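PDB 2AWP: iron Super-Oxide Dismutase from Plasmodium knowlesi, which probably converts superoxide radicals to hydrogen peroxide and oxygen at an iron centre, protecting the cell from their toxicity. Local coordinates for residues 102-105 / 106-109. Sequence-based numbering, arbitrary orientation.
Sequences GSFN and NFKN
Over one face of the Phe104 ring, offset toward the rim, lies CB of Lys108, one helical turn further on, while CD1 of Phe104 comes in at the edge of the Phe107 ring, close to its plane, 3.9 Å from Phe107 CD2. These contacts dress the N-terminal turn of helix 104-117, in the C-terminal domain of the iron/manganese superoxide dismutase fold, where Ser103 serves as the N-cap. Phe104 carries CG anti to its own backbone N (chi1 172°), which sends the ring forward along the helix toward Phe107, and the extended chain of Lys108 passes it obliquely, CD lying 3.8 Å from Phe104 CE2. Glu88 and Pro89 also touch Phe104, and Trp180 meets Lys108, linking this turn to neighbouring loops. Phe107, the buried member of the group, meets the ring of Phe101 at about 50°, so that the aromatic cluster bridges the end of helix 92-101 and the start of the next. Gly102, with positive phi, is where the chain leaves helix 92-101, and Ser103 follows before the next helix begins. Ser103 OG sits between its backbone N and carbonyl carbon (chi1 71°), which brings it 3.0 Å from Asn106 N to accept the capping bond. The carbonyl O of Ser103 takes Phe107 N at 3.2 Å. Asn106 in turn directs ND2 to the carbonyl O of Phe101, a side-chain bond that ties the new helix to the preceding one. The helical ladder continues from Phe104 O to Lys108 N (2.8 Å) and from Asn105 O to Asn109 N (3.0 Å).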
loop_
_atom_site.group_PDB
_atom_site.type_symbol
_atom_site.label_atom_id
_atom_site.label_comp_id
_atom_site.label_asym_id
_atom_site.label_seq_id
_atom_site.Cartn_x
_atom_site.Cartn_y
_atom_site.Cartn_z
ATOM N N GLY A 102 23.429 13.074 16.551
ATOM C CA GLY A 102 23.884 14.432 16.913
ATOM C C GLY A 102 22.889 15.166 17.785
ATOM O O GLY A 102 23.272 15.909 18.704
ATOM N N SER A 103 21.592 14.963 17.505
ATOM C CA SER A 103 20.508 15.614 18.244
ATOM C C SER A 103 19.197 14.896 17.975
ATOM O O SER A 103 19.056 14.240 16.942
ATOM C CB SER A 103 20.375 17.087 17.830
ATOM O OG SER A 103 19.851 17.256 16.535
ATOM N N PHE A 104 18.236 15.048 18.882
ATOM C CA PHE A 104 16.883 14.572 18.608
ATOM C C PHE A 104 16.306 15.216 17.348
ATOM O O PHE A 104 15.698 14.527 16.538
ATOM C CB PHE A 104 15.928 14.752 19.804
ATOM C CG PHE A 104 14.498 14.438 19.469
ATOM C CD1 PHE A 104 14.121 13.139 19.091
ATOM C CD2 PHE A 104 13.533 15.450 19.472
ATOM C CE1 PHE A 104 12.787 12.844 18.775
ATOM C CE2 PHE A 104 12.201 15.162 19.144
ATOM C CZ PHE A 104 11.839 13.865 18.799
ATOM N N ASN A 105 16.496 16.524 17.168
ATOM C CA ASN A 105 15.979 17.176 15.947
ATOM C C ASN A 105 16.527 16.599 14.650
ATOM O O ASN A 105 15.798 16.477 13.655
ATOM C CB ASN A 105 16.146 18.698 15.960
ATOM C CG ASN A 105 15.034 19.408 16.748
ATOM O OD1 ASN A 105 15.218 20.545 17.197
ATOM N ND2 ASN A 105 13.880 18.728 16.946
ATOM N N ASN A 106 17.813 16.258 14.639
ATOM C CA ASN A 106 18.387 15.598 13.474
ATOM C C ASN A 106 17.676 14.277 13.231
ATOM O O ASN A 106 17.272 13.995 12.101
ATOM C CB ASN A 106 19.908 15.401 13.603
ATOM C CG ASN A 106 20.683 16.734 13.559
ATOM O OD1 ASN A 106 20.127 17.787 13.214
ATOM N ND2 ASN A 106 21.958 16.694 13.945
ATOM N N PHE A 107 17.532 13.464 14.276
ATOM C CA PHE A 107 16.859 12.175 14.120
ATOM C C PHE A 107 15.420 12.365 13.574
ATOM O O PHE A 107 15.001 11.682 12.621
ATOM C CB PHE A 107 16.870 11.375 15.430
ATOM C CG PHE A 107 15.839 10.293 15.471
ATOM C CD1 PHE A 107 15.946 9.187 14.641
ATOM C CD2 PHE A 107 14.728 10.406 16.313
ATOM C CE1 PHE A 107 14.939 8.197 14.642
ATOM C CE2 PHE A 107 13.744 9.416 16.349
ATOM C CZ PHE A 107 13.856 8.307 15.518
ATOM N N LYS A 108 14.694 13.314 14.176
ATOM C CA LYS A 108 13.293 13.597 13.842
ATOM C C LYS A 108 13.152 13.980 12.369
ATOM O O LYS A 108 12.237 13.499 11.660
ATOM C CB LYS A 108 12.787 14.747 14.733
ATOM C CG LYS A 108 11.336 15.119 14.509
ATOM C CD LYS A 108 10.806 15.887 15.718
ATOM C CE LYS A 108 9.488 16.540 15.395
ATOM N NZ LYS A 108 9.086 17.403 16.522
ATOM N N ASN A 109 14.075 14.833 11.910
ATOM C CA ASN A 109 14.132 15.250 10.511
ATOM C C ASN A 109 14.363 14.123 9.520
ATOM O O ASN A 109 13.626 14.021 8.536
ATOM C CB ASN A 109 15.126 16.388 10.300
ATOM C CG ASN A 109 14.612 17.707 10.878
ATOM O OD1 ASN A 109 13.414 17.853 11.134
ATOM N ND2 ASN A 109 15.514 18.664 11.103
#